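Local atomic coordinates of extracellular solute-binding protein, family 1 (Bifidobacterium longum subsp. infantis ATCC 15697, PDB entry 3OMB), a protein that probably captures a solute, perhaps a carbohydrate, outside the cell and delivers it to an ABC-type membrane importer, and binds a magnesium ion. Residues I517-Q520 and E521-I525; W526-W529 and Y530-T534; N201-G204 and Q205-I209; K287-D290 and A291-D295; T400-N403 and D404-S407. One frame throughout, in Å; residues are numbered along the deposited sequence.

Contact 1: residues I517-Q520 and E521-I525; sequences IGLQ and ESTKI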
loop_
_atom_site.group_PDB
_atom_site.type_symbol
_atom_site.label_atom_id
_atom_site.label_comp_id
_atom_site.label_asym_id
_atom_site.label_seq_id
_atom_site.Cartn_x
_atom_site.Cartn_y
_atom_site.Cartn_z
ATOM N N ILE A 517 -6.093 21.855 17.859
ATOM C CA ILE A 517 -7.280 21.105 17.432
ATOM C C ILE A 517 -7.089 19.595 17.526
ATOM O O ILE A 517 -7.826 18.815 16.897
ATOM C CB ILE A 517 -7.719 21.496 16.041
ATOM C CG1 ILE A 517 -6.573 21.255 15.051
ATOM C CG2 ILE A 517 -8.236 22.972 16.046
ATOM C CD1 ILE A 517 -6.947 21.506 13.610
ATOM N N GLY A 518 -6.066 19.200 18.283
ATOM C CA GLY A 518 -5.890 17.802 18.683
ATOM C C GLY A 518 -4.706 17.012 18.180
ATOM O O GLY A 518 -4.611 15.831 18.490
ATOM N N LEU A 519 -3.789 17.645 17.434
ATOM C CA LEU A 519 -2.635 16.925 16.885
ATOM C C LEU A 519 -1.792 16.225 17.951
ATOM O O LEU A 519 -1.362 15.081 17.769
ATOM C CB LEU A 519 -1.744 17.826 16.026
ATOM C CG LEU A 519 -0.567 17.049 15.422
ATOM C CD1 LEU A 519 -1.057 15.902 14.501
ATOM C CD2 LEU A 519 0.338 17.960 14.663
ATOM N N GLN A 520 -1.561 16.915 19.065
ATOM C CA GLN A 520 -0.749 16.364 20.145
ATOM C C GLN A 520 -1.459 15.231 20.840
ATOM O O GLN A 520 -0.813 14.323 21.356
ATOM C CB GLN A 520 -0.460 17.441 21.156
ATOM C CG GLN A 520 0.074 18.695 20.543
ATOM C CD GLN A 520 1.537 18.785 20.723
ATOM O OE1 GLN A 520 2.285 18.119 20.011
ATOM N NE2 GLN A 520 1.978 19.602 21.685
ATOM N N GLU A 521 -2.788 15.292 20.862
ATOM C CA GLU A 521 -3.590 14.185 21.383
ATOM C C GLU A 521 -3.446 12.939 20.520
ATOM O O GLU A 521 -3.253 11.847 21.042
ATOM C CB GLU A 521 -5.059 14.582 21.488
ATOM C CG GLU A 521 -5.913 13.498 22.107
ATOM C CD GLU A 521 -7.366 13.877 22.141
ATOM O OE1 GLU A 521 -7.901 14.316 21.091
ATOM O OE2 GLU A 521 -7.978 13.746 23.217
ATOM N N SER A 522 -3.531 13.120 19.202
ATOM C CA SER A 522 -3.331 12.040 18.258
ATOM C C SER A 522 -1.955 11.417 18.398
ATOM O O SER A 522 -1.821 10.188 18.468
ATOM C CB SER A 522 -3.575 12.534 16.818
ATOM O OG SER A 522 -4.946 12.866 16.661
ATOM N N THR A 523 -0.930 12.255 18.441
ATOM C CA THR A 523 0.436 11.782 18.672
ATOM C C THR A 523 0.544 10.896 19.929
ATOM O O THR A 523 1.126 9.806 19.886
ATOM C CB THR A 523 1.385 12.979 18.733
ATOM O OG1 THR A 523 1.272 13.679 17.487
ATOM C CG2 THR A 523 2.851 12.514 18.877
ATOM N N LYS A 524 -0.070 11.351 21.017
ATOM C CA LYS A 524 -0.060 10.620 22.280
ATOM C C LYS A 524 -0.807 9.278 22.178
ATOM O O LYS A 524 -0.345 8.249 22.689
ATOM C CB LYS A 524 -0.645 11.475 23.405
ATOM C CG LYS A 524 -0.693 10.727 24.760
ATOM C CD LYS A 524 -0.706 11.703 25.924
ATOM C CE LYS A 524 -1.975 12.528 25.944
ATOM N NZ LYS A 524 -2.031 13.328 27.225
ATOM N N ILE A 525 -1.928 9.285 21.480
ATOM C CA ILE A 525 -2.663 8.050 21.252
ATOM C C ILE A 525 -1.865 7.033 20.416
ATOM O O ILE A 525 -1.748 5.864 20.800
ATOM C CB ILE A 525 -4.072 8.332 20.658
ATOM C CG1 ILE A 525 -4.946 8.987 21.734
ATOM C CG2 ILE A 525 -4.663 7.061 20.108
ATOM C CD1 ILE A 525 -6.241 9.695 21.195
HETATM O O HOH W 1 2.810 16.113 17.892
#

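Contact 2: residues W526-W529 and Y530-T534; sequences WQKW and YDTYT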
loop_
_atom_site.group_PDB
_atom_site.type_symbol
_atom_site.label_atom_id
_atom_site.label_comp_id
_atom_site.label_asym_id
_atom_site.label_seq_id
_atom_site.Cartn_x
_atom_site.Cartn_y
_atom_site.Cartn_z
ATOM N N TRP A 526 -1.281 7.475 19.307
ATOM C CA TRP A 526 -0.378 6.599 18.551
ATOM C C TRP A 526 0.808 6.100 19.371
ATOM O O TRP A 526 1.174 4.921 19.275
ATOM C CB TRP A 526 0.106 7.278 17.291
ATOM C CG TRP A 526 -0.914 7.332 16.213
ATOM C CD1 TRP A 526 -1.547 8.447 15.731
ATOM C CD2 TRP A 526 -1.417 6.231 15.466
ATOM N NE1 TRP A 526 -2.415 8.107 14.728
ATOM C CE2 TRP A 526 -2.354 6.749 14.540
ATOM C CE3 TRP A 526 -1.168 4.851 15.483
ATOM C CZ2 TRP A 526 -3.047 5.934 13.642
ATOM C CZ3 TRP A 526 -1.838 4.040 14.574
ATOM C CH2 TRP A 526 -2.775 4.587 13.669
ATOM N N GLN A 527 1.402 6.968 20.186
ATOM C CA GLN A 527 2.480 6.530 21.094
ATOM C C GLN A 527 2.032 5.380 21.993
ATOM O O GLN A 527 2.798 4.437 22.233
ATOM C CB GLN A 527 3.005 7.674 21.965
ATOM C CG GLN A 527 4.213 7.286 22.908
ATOM C CD GLN A 527 5.566 7.214 22.157
ATOM O OE1 GLN A 527 6.027 8.220 21.617
ATOM N NE2 GLN A 527 6.201 6.026 22.132
ATOM N N LYS A 528 0.799 5.461 22.490
ATOM C CA LYS A 528 0.306 4.476 23.435
ATOM C C LYS A 528 0.156 3.140 22.728
ATOM O O LYS A 528 0.591 2.122 23.244
ATOM C CB LYS A 528 -1.041 4.906 24.033
ATOM C CG LYS A 528 -1.706 3.801 24.892
ATOM C CD LYS A 528 -3.037 4.201 25.465
ATOM C CE LYS A 528 -4.129 4.286 24.401
ATOM N NZ LYS A 528 -5.492 4.554 25.032
ATOM N N TRP A 529 -0.464 3.147 21.545
ATOM C CA TRP A 529 -0.631 1.895 20.810
ATOM C C TRP A 529 0.693 1.315 20.302
ATOM O O TRP A 529 0.899 0.088 20.354
ATOM C CB TRP A 529 -1.684 2.031 19.708
ATOM C CG TRP A 529 -3.017 2.165 20.347
ATOM C CD1 TRP A 529 -3.738 3.322 20.534
ATOM C CD2 TRP A 529 -3.761 1.124 20.977
ATOM N NE1 TRP A 529 -4.899 3.050 21.213
ATOM C CE2 TRP A 529 -4.938 1.714 21.508
ATOM C CE3 TRP A 529 -3.566 -0.256 21.124
ATOM C CZ2 TRP A 529 -5.920 0.969 22.173
ATOM C CZ3 TRP A 529 -4.536 -0.997 21.812
ATOM C CH2 TRP A 529 -5.700 -0.383 22.323
ATOM N N TYR A 530 1.581 2.198 19.838
ATOM C CA TYR A 530 2.938 1.817 19.463
ATOM C C TYR A 530 3.643 1.066 20.618
ATOM O O TYR A 530 4.125 -0.048 20.420
ATOM C CB TYR A 530 3.713 3.050 18.972
ATOM C CG TYR A 530 5.197 2.878 18.800
ATOM C CD1 TYR A 530 6.071 3.239 19.807
ATOM C CD2 TYR A 530 5.734 2.358 17.624
ATOM C CE1 TYR A 530 7.452 3.077 19.653
ATOM C CE2 TYR A 530 7.105 2.208 17.461
ATOM C CZ TYR A 530 7.950 2.566 18.477
ATOM O OH TYR A 530 9.308 2.424 18.330
ATOM N N ASP A 531 3.629 1.653 21.817
ATOM C CA ASP A 531 4.201 1.041 23.016
ATOM C C ASP A 531 3.513 -0.254 23.393
ATOM O O ASP A 531 4.176 -1.213 23.752
ATOM C CB ASP A 531 4.108 1.990 24.207
ATOM C CG ASP A 531 4.968 3.248 24.037
ATOM O OD1 ASP A 531 5.806 3.320 23.101
ATOM O OD2 ASP A 531 4.793 4.173 24.852
ATOM N N THR A 532 2.192 -0.298 23.291
ATOM C CA THR A 532 1.447 -1.519 23.629
ATOM C C THR A 532 1.897 -2.698 22.763
ATOM O O THR A 532 2.096 -3.816 23.260
ATOM C CB THR A 532 -0.076 -1.292 23.454
ATOM O OG1 THR A 532 -0.545 -0.435 24.506
ATOM C CG2 THR A 532 -0.892 -2.639 23.418
ATOM N N TYR A 533 2.053 -2.453 21.467
ATOM C CA TYR A 533 2.391 -3.524 20.526
ATOM C C TYR A 533 3.887 -3.813 20.353
ATOM O O TYR A 533 4.252 -4.821 19.778
ATOM C CB TYR A 533 1.750 -3.236 19.171
ATOM C CG TYR A 533 0.255 -3.485 19.173
ATOM C CD1 TYR A 533 -0.250 -4.734 19.518
ATOM C CD2 TYR A 533 -0.653 -2.482 18.812
ATOM C CE1 TYR A 533 -1.601 -4.989 19.507
ATOM C CE2 TYR A 533 -2.042 -2.730 18.795
ATOM C CZ TYR A 533 -2.498 -3.993 19.141
ATOM O OH TYR A 533 -3.846 -4.300 19.147
ATOM N N THR A 534 4.727 -2.959 20.917
ATOM C CA THR A 534 6.123 -2.855 20.563
ATOM C C THR A 534 7.056 -2.928 21.787
ATOM O O THR A 534 8.146 -3.524 21.706
ATOM C CB THR A 534 6.263 -1.539 19.746
ATOM O OG1 THR A 534 6.291 -1.836 18.348
ATOM C CG2 THR A 534 7.398 -0.707 20.114
#

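Contact 3: residues N201-G204 and Q205-I209; sequences NGNG and QADEI. With MG (magnesium ion), chain B.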
loop_
_atom_site.group_PDB
_atom_site.type_symbol
_atom_site.label_atom_id
_atom_site.label_comp_id
_atom_site.label_asym_id
_atom_site.label_seq_id
_atom_site.Cartn_x
_atom_site.Cartn_y
_atom_site.Cartn_z
ATOM N N ASN A 201 15.749 14.903 -24.527
ATOM C CA ASN A 201 15.040 14.002 -25.457
ATOM C C ASN A 201 15.301 14.336 -26.949
ATOM O O ASN A 201 14.751 13.704 -27.858
ATOM C CB ASN A 201 13.541 13.844 -25.108
ATOM C CG ASN A 201 12.693 15.079 -25.455
ATOM O OD1 ASN A 201 13.110 15.970 -26.206
ATOM N ND2 ASN A 201 11.491 15.122 -24.907
ATOM N N GLY A 202 16.173 15.310 -27.182
ATOM C CA GLY A 202 16.637 15.652 -28.532
ATOM C C GLY A 202 15.640 16.205 -29.556
ATOM O O GLY A 202 15.981 16.330 -30.712
ATOM N N ASN A 203 14.411 16.541 -29.181
ATOM C CA ASN A 203 13.443 16.913 -30.231
ATOM C C ASN A 203 13.422 18.400 -30.561
ATOM O O ASN A 203 12.658 18.851 -31.436
ATOM C CB ASN A 203 12.036 16.370 -29.943
ATOM C CG ASN A 203 11.398 16.961 -28.669
ATOM O OD1 ASN A 203 11.928 17.894 -28.030
ATOM N ND2 ASN A 203 10.242 16.416 -28.306
ATOM N N GLY A 204 14.270 19.154 -29.860
ATOM C CA GLY A 204 14.394 20.602 -30.064
ATOM C C GLY A 204 13.395 21.389 -29.229
ATOM O O GLY A 204 13.558 22.586 -29.026
ATOM N N GLN A 205 12.352 20.720 -28.754
ATOM C CA GLN A 205 11.320 21.382 -27.961
ATOM C C GLN A 205 11.698 21.434 -26.478
ATOM O O GLN A 205 12.292 20.496 -25.942
ATOM C CB GLN A 205 9.961 20.676 -28.154
ATOM C CG GLN A 205 9.448 20.670 -29.624
ATOM C CD GLN A 205 9.161 22.085 -30.127
ATOM O OE1 GLN A 205 9.843 22.605 -31.032
ATOM N NE2 GLN A 205 8.164 22.728 -29.516
ATOM N N ALA A 206 11.343 22.540 -25.830
ATOM C CA ALA A 206 11.424 22.650 -24.383
ATOM C C ALA A 206 10.181 22.000 -23.755
ATOM O O ALA A 206 9.384 22.644 -23.089
ATOM C CB ALA A 206 11.573 24.125 -23.959
ATOM N N ASP A 207 10.043 20.703 -23.995
ATOM C CA ASP A 207 8.909 19.928 -23.566
ATOM C C ASP A 207 9.198 19.065 -22.327
ATOM O O ASP A 207 8.278 18.515 -21.751
ATOM C CB ASP A 207 8.416 19.015 -24.714
ATOM C CG ASP A 207 9.473 18.006 -25.200
ATOM O OD1 ASP A 207 10.700 18.195 -25.030
ATOM O OD2 ASP A 207 9.068 17.002 -25.814
ATOM N N GLU A 208 10.465 18.916 -21.950
ATOM C CA GLU A 208 10.833 18.103 -20.780
ATOM C C GLU A 208 10.182 18.648 -19.494
ATOM O O GLU A 208 10.275 19.848 -19.207
ATOM C CB GLU A 208 12.350 18.079 -20.599
ATOM C CG GLU A 208 13.160 17.290 -21.622
ATOM C CD GLU A 208 13.316 17.959 -22.993
ATOM O OE1 GLU A 208 12.962 19.144 -23.207
ATOM O OE2 GLU A 208 13.823 17.281 -23.889
ATOM N N ILE A 209 9.519 17.764 -18.739
ATOM C CA ILE A 209 9.071 18.055 -17.375
ATOM C C ILE A 209 10.175 17.510 -16.477
ATOM O O ILE A 209 10.291 16.288 -16.347
ATOM C CB ILE A 209 7.758 17.310 -17.058
ATOM C CG1 ILE A 209 6.620 17.850 -17.913
ATOM C CG2 ILE A 209 7.401 17.429 -15.566
ATOM C CD1 ILE A 209 5.383 16.958 -17.930
HETATM MG MG MG B . 12.810 18.259 -25.781
HETATM O O HOH W 2 11.290 20.847 -32.588
#

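Contact 4: residues K287-D290 and A291-D295; sequences KDDD and AYNAD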
loop_
_atom_site.group_PDB
_atom_site.type_symbol
_atom_site.label_atom_id
_atom_site.label_comp_id
_atom_site.label_asym_id
_atom_site.label_seq_id
_atom_site.Cartn_x
_atom_site.Cartn_y
_atom_site.Cartn_z
ATOM N N LYS A 287 -3.850 18.709 -10.924
ATOM C CA LYS A 287 -3.837 17.783 -12.043
ATOM C C LYS A 287 -4.343 16.418 -11.606
ATOM O O LYS A 287 -3.868 15.852 -10.620
ATOM C CB LYS A 287 -2.445 17.665 -12.640
ATOM C CG LYS A 287 -2.399 16.732 -13.849
ATOM C CD LYS A 287 -0.998 16.658 -14.435
ATOM C CE LYS A 287 -0.609 17.928 -15.187
ATOM N NZ LYS A 287 0.882 17.925 -15.394
ATOM N N ASP A 288 -5.312 15.890 -12.344
ATOM C CA ASP A 288 -5.932 14.625 -11.969
ATOM C C ASP A 288 -4.919 13.494 -12.174
ATOM O O ASP A 288 -4.063 13.595 -13.037
ATOM C CB ASP A 288 -7.187 14.391 -12.811
ATOM C CG ASP A 288 -8.031 13.241 -12.290
ATOM O OD1 ASP A 288 -8.307 13.180 -11.051
ATOM O OD2 ASP A 288 -8.414 12.382 -13.123
ATOM N N ASP A 289 -5.022 12.437 -11.363
ATOM C CA ASP A 289 -4.141 11.273 -11.481
ATOM C C ASP A 289 -3.939 10.776 -12.923
ATOM O O ASP A 289 -2.790 10.553 -13.347
ATOM C CB ASP A 289 -4.623 10.127 -10.577
ATOM C CG ASP A 289 -3.518 9.130 -10.254
ATOM O OD1 ASP A 289 -2.406 9.549 -9.817
ATOM O OD2 ASP A 289 -3.756 7.909 -10.431
ATOM N N ASP A 290 -5.030 10.611 -13.673
ATOM C CA ASP A 290 -4.935 10.146 -15.059
ATOM C C ASP A 290 -4.055 11.044 -15.958
ATOM O O ASP A 290 -3.213 10.536 -16.714
ATOM C CB ASP A 290 -6.326 9.952 -15.664
ATOM C CG ASP A 290 -7.097 8.805 -14.993
ATOM O OD1 ASP A 290 -6.476 7.744 -14.706
ATOM O OD2 ASP A 290 -8.317 8.965 -14.735
ATOM N N ALA A 291 -4.225 12.367 -15.858
ATOM C CA ALA A 291 -3.404 13.275 -16.661
ATOM C C ALA A 291 -1.957 13.209 -16.209
ATOM O O ALA A 291 -1.047 13.217 -17.024
ATOM C CB ALA A 291 -3.925 14.707 -16.605
ATOM N N TYR A 292 -1.755 13.121 -14.906
ATOM C CA TYR A 292 -0.416 13.031 -14.352
ATOM C C TYR A 292 0.335 11.795 -14.895
ATOM O O TYR A 292 1.493 11.897 -15.308
ATOM C CB TYR A 292 -0.461 13.066 -12.805
ATOM C CG TYR A 292 0.767 12.448 -12.111
ATOM C CD1 TYR A 292 1.916 13.217 -11.839
ATOM C CD2 TYR A 292 0.781 11.094 -11.753
ATOM C CE1 TYR A 292 3.030 12.654 -11.207
ATOM C CE2 TYR A 292 1.912 10.518 -11.119
ATOM C CZ TYR A 292 3.011 11.315 -10.841
ATOM O OH TYR A 292 4.099 10.746 -10.251
ATOM N N ASN A 293 -0.320 10.642 -14.898
ATOM C CA ASN A 293 0.302 9.413 -15.379
ATOM C C ASN A 293 0.553 9.494 -16.892
ATOM O O ASN A 293 1.592 9.026 -17.380
ATOM C CB ASN A 293 -0.550 8.175 -15.028
ATOM C CG ASN A 293 -0.487 7.826 -13.554
ATOM O OD1 ASN A 293 0.583 7.719 -12.976
ATOM N ND2 ASN A 293 -1.637 7.636 -12.940
ATOM N N ALA A 294 -0.385 10.102 -17.615
ATOM C CA ALA A 294 -0.230 10.254 -19.062
ATOM C C ALA A 294 0.978 11.115 -19.415
ATOM O O ALA A 294 1.578 10.910 -20.455
ATOM C CB ALA A 294 -1.509 10.790 -19.719
ATOM N N ASP A 295 1.334 12.066 -18.544
ATOM C CA ASP A 295 2.545 12.877 -18.720
ATOM C C ASP A 295 3.776 11.998 -18.905
ATOM O O ASP A 295 4.560 12.215 -19.830
ATOM C CB ASP A 295 2.790 13.786 -17.505
ATOM C CG ASP A 295 1.866 14.989 -17.469
ATOM O OD1 ASP A 295 1.326 15.317 -18.545
ATOM O OD2 ASP A 295 1.682 15.608 -16.378
HETATM O O HOH W 3 -3.610 6.715 -15.464
#

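Contact 5: residues T400-N403 and D404-S407; sequences TVDN and DKLS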
loop_
_atom_site.group_PDB
_atom_site.type_symbol
_atom_site.label_atom_id
_atom_site.label_comp_id
_atom_site.label_asym_id
_atom_site.label_seq_id
_atom_site.Cartn_x
_atom_site.Cartn_y
_atom_site.Cartn_z
ATOM N N THR A 400 4.709 -21.288 -12.949
ATOM C CA THR A 400 5.114 -20.385 -14.027
ATOM C C THR A 400 3.887 -19.654 -14.527
ATOM O O THR A 400 2.874 -20.279 -14.841
ATOM C CB THR A 400 5.812 -21.131 -15.197
ATOM O OG1 THR A 400 7.002 -21.763 -14.712
ATOM C CG2 THR A 400 6.192 -20.156 -16.341
ATOM N N VAL A 401 3.985 -18.329 -14.569
ATOM C CA VAL A 401 2.929 -17.485 -15.112
ATOM C C VAL A 401 3.153 -17.275 -16.608
ATOM O O VAL A 401 4.273 -17.035 -17.052
ATOM C CB VAL A 401 2.870 -16.120 -14.397
ATOM C CG1 VAL A 401 1.774 -15.235 -14.986
ATOM C CG2 VAL A 401 2.645 -16.306 -12.906
ATOM N N ASP A 402 2.073 -17.387 -17.373
ATOM C CA ASP A 402 2.075 -17.038 -18.788
ATOM C C ASP A 402 1.562 -15.611 -18.949
ATOM O O ASP A 402 0.365 -15.353 -18.882
ATOM C CB ASP A 402 1.195 -18.008 -19.565
ATOM C CG ASP A 402 1.069 -17.641 -21.036
ATOM O OD1 ASP A 402 0.674 -18.542 -21.808
ATOM O OD2 ASP A 402 1.358 -16.474 -21.420
ATOM N N ASN A 403 2.490 -14.702 -19.192
ATOM C CA ASN A 403 2.233 -13.272 -19.137
ATOM C C ASN A 403 1.363 -12.656 -20.201
ATOM O O ASN A 403 0.577 -11.741 -19.904
ATOM C CB ASN A 403 3.548 -12.541 -19.097
ATOM C CG ASN A 403 3.965 -12.294 -17.722
ATOM O OD1 ASN A 403 3.300 -11.539 -17.008
ATOM N ND2 ASN A 403 5.040 -12.961 -17.286
ATOM N N ASP A 404 1.538 -13.140 -21.432
ATOM C CA ASP A 404 0.684 -12.794 -22.553
ATOM C C ASP A 404 -0.751 -13.014 -22.125
ATOM O O ASP A 404 -1.603 -12.134 -22.283
ATOM C CB ASP A 404 0.965 -13.722 -23.737
ATOM C CG ASP A 404 2.348 -13.534 -24.339
ATOM O OD1 ASP A 404 3.154 -12.704 -23.830
ATOM O OD2 ASP A 404 2.620 -14.244 -25.334
ATOM N N LYS A 405 -0.984 -14.196 -21.558
ATOM C CA LYS A 405 -2.305 -14.645 -21.200
ATOM C C LYS A 405 -2.885 -13.805 -20.077
ATOM O O LYS A 405 -4.039 -13.383 -20.135
ATOM C CB LYS A 405 -2.262 -16.117 -20.802
ATOM C CG LYS A 405 -3.246 -16.986 -21.559
ATOM C CD LYS A 405 -4.675 -16.832 -21.063
ATOM C CE LYS A 405 -5.625 -17.667 -21.894
ATOM N NZ LYS A 405 -6.856 -17.978 -21.134
ATOM N N LEU A 406 -2.085 -13.554 -19.052
ATOM C CA LEU A 406 -2.554 -12.752 -17.928
ATOM C C LEU A 406 -2.906 -11.313 -18.344
ATOM O O LEU A 406 -3.901 -10.747 -17.872
ATOM C CB LEU A 406 -1.531 -12.785 -16.789
ATOM C CG LEU A 406 -2.070 -12.613 -15.374
ATOM C CD1 LEU A 406 -3.069 -13.700 -15.001
ATOM C CD2 LEU A 406 -0.941 -12.561 -14.352
ATOM N N SER A 407 -2.100 -10.729 -19.231
ATOM C CA SER A 407 -2.361 -9.379 -19.756
ATOM C C SER A 407 -3.631 -9.343 -20.616
ATOM O O SER A 407 -4.428 -8.409 -20.527
ATOM C CB SER A 407 -1.179 -8.877 -20.586
ATOM O OG SER A 407 -0.089 -8.464 -19.782
#

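Contact 1: residues I517-Q520 and E521-I525
Thr523 turns its hydroxyl back on the first turn of helix 519-534, where Thr523 OG1 donates to Leu519 O at 3.0 Å. Leu519 O also takes Thr523 N at 2.9 Å in a nearly straight bond (171°), so two donors of one residue grip a single oxygen. With OG1 opposite the carbonyl carbon and beside its own N (chi1 -59°), the hydroxyl comes in from above the plane of that carbonyl, while the amide lies closer to the plane. Gly518 is the N-cap: Gly518 O receives Ser522 N at 3.0 Å, the first rung of the helix. Its positive phi (114°) is a backbone geometry suited to glycine. This is the close-packed side, where Leu519 and Ser522 are buried. The other side is looser. Gln520 is exposed, its chain bent at chi2, and its amide meets the helix through water, which donates to Gln520 OE1 at 3.0 Å and to Thr523 OG1 at 2.9 Å. Lys524, also exposed, contributes to the contact through CB, 3.5 Å from Gln520 O, and then leads away. Around the cap, Asn482 of helix 473-486 bonds both Glu521 OE1 and Ser522 OG, Leu519 packs on Leu514 of helix 503-516, and Phe248 of strand 248-251 touches Leu519, Ser522 and Thr523.

Contact 2: residues W526-W529 and Y530-T534
Trp529 lies alongside Tyr533, one turn further along, both side chains pointing the same way; the benzo-ring atom CE3 of Trp529 meets CE2 of Tyr533 at 3.7 Å. Both have CG opposite the carbonyl carbon, which sends the two aromatic groups down the same flank. Tyr533 CD2 also passes 3.4 Å from Trp529 O, the carbonyl that accepts Tyr533 N at 3.0 Å. This i to i+4 spacing is that of an alpha-helix, here the last turns of the C-terminal helix 519-534. A second pair of the same spacing joins Gln527 and Asp531: NE2 of Gln527 donates to OD1 of Asp531 at 2.9 Å, with the oxygen in the amide plane but the donor 28° out of the carboxylate plane, on its syn side. The two planes are turned 42° apart. Bending of Gln527 at chi2 (78°) swings the amide round to Asp531, and Gln527 NE2 also runs 3.6 Å from CD1 of Tyr530. That amide is gripped from outside as well, OE1 by Val255 N and NE2 by Gly253 O. Asp475 takes Trp529 NE1 and forms a salt bridge with Lys528, while the hydroxyls of Tyr530 and Tyr533 bond Val458 O and Asn470 O.

Contact 3: residues N201-G204 and Q205-I209
The magnesium site is a short calcium-binding-type loop with an Asp-x-Asn-x-Asn spacing, resembling the start of an EF-hand loop. Asp207 OD1 binds magnesium at 2.2 Å and Gln205 gives its backbone O at 2.3 Å. Glu208 reaches the ion unevenly, OE2 at 2.4 Å and OE1 at 2.7 Å; Asn201 OD1, Asn203 OD1 and Asp199 complete the set. The two asparagines use their amide nitrogens on Asp207. Asn203 ND2 donates to Asp207 OD2 at 2.8 Å, nearly straight (166°), and Asn201 ND2 reaches Asp207 OD2 at 3.2 Å from the opposite face of the carboxylate, while also donating to Ala303 O. Held on both faces, the carboxylate is fixed in rotation with OD1 toward the ion. All three side chains have CG between N and the carbonyl carbon (chi1 61° to 74°), which folds their heads inward. Asn201 OD1 also accepts Asn203 N, an Asx turn, and Asn201 N donates to Glu208 OE2 at 3.1 Å. Positive phi at Gly202 and Gly204 helps the chain curl. The loop links helix 185-197 to strand 209-211, where Ile209 pairs with Lys304 and Gly306, and Trp173 of helix 171-177 packs against Asn201 and Glu208.

Contact 4: residues K287-D290 and A291-D295
Lys287 stretches along the first two turns of helix 289-297, and its ammonium group meets Asp295. From CB the chain sets off with CG opposite its own N (chi1 -178°) and runs straight through chi2, which lays it along the helix. Lys287 CG rests against Ala291 CB at 3.7 Å. Next, Lys287 CD passes 3.6 Å from the backbone N of Tyr292. After the bend at chi3 (-73°), Lys287 CE comes within 3.5 Å of Asp295 OD2, and Lys287 NZ meets the syn lone pair of Asp295 OD2 at 2.6 Å, a salt bridge. That oxygen also accepts from Asn212, so two donors hold it; the lysine and the amide would together be expected to favour the charged carboxylate. On another flank, Asp289 O accepts Asn293 N at 2.9 Å, and Asp289 OD2 accepts a weak bond from Asn293 ND2, the carboxylate and amide planes 81° apart. The arrangement is that of a helix N-terminus: Asp288 is the N-cap, without a side-chain capping bond, and Asp288 O takes Tyr292 N at 3.0 Å, while three successive aspartates at 288-290 would suit the positive end of the helix dipole.

Contact 5: residues T400-N403 and D404-S407
Asp402 caps helix 403-411 through OD2, which accepts Lys405 N at 3.3 Å in a long but nearly straight bond (165°). The amide approaches from well above the carboxylate plane, 60° out of it. The carboxylate group also lies over the start of the lysine side chain, CG of Asp402 being 3.7 Å from CB of Lys405. With CG opposite its own N (chi1 176°), the aspartate side chain reaches across the opening turn. Its main chain works on the same turn, Asp402 O taking Leu406 N at 3.0 Å, in the carbonyl plane. One residue on, Asn403 O accepts Ser407 N at 2.9 Å and, weakly, Ser407 OG. The apolar part of the contact bridges the end of the strand and the helix: CG1 of Val401 meets CD2 of Leu406 at 3.9 Å, the two side chains running at a slant to each other. Strand 398-401 passes directly into the helix here, the first corner of a beta-alpha-beta unit that ends in strand 431-433. Beyond this shell, Leu384 of helix 376-384 touches both Val401 and Leu406, and Ala390, Tyr415 and Pro416 pack on the leucine. Asn403 ND2 bonds Gly434 O just after the third element of the unit. Val401 pairs by its backbone with Lys433, and Asp402 with Ala390, which sets the cap residue beside the chain leading into strand 391-395.

How the contacts relate
Along the chain the order is contact 3, contact 4, contact 5, contact 1 and contact 2. Contacts 1 and 2 adjoin on the C-terminal helix 519-534, the first at its N-terminal turn and the second at its end, with centres 14 Å apart. Contacts 3 and 4, 19 Å between centres, touch where Ile209 CD1 packs on Asp295 CG at 4.1 Å; this sets the strand that follows the magnesium loop against the later part of helix 289-297, with the ion about 14 Å from the Asp295 side chain. Contact 5 stands apart on the three-stranded sheet with strand 398-401, its centre 28 Å from that of contact 4. The five are thus local contacts spread over distant parts of one chain.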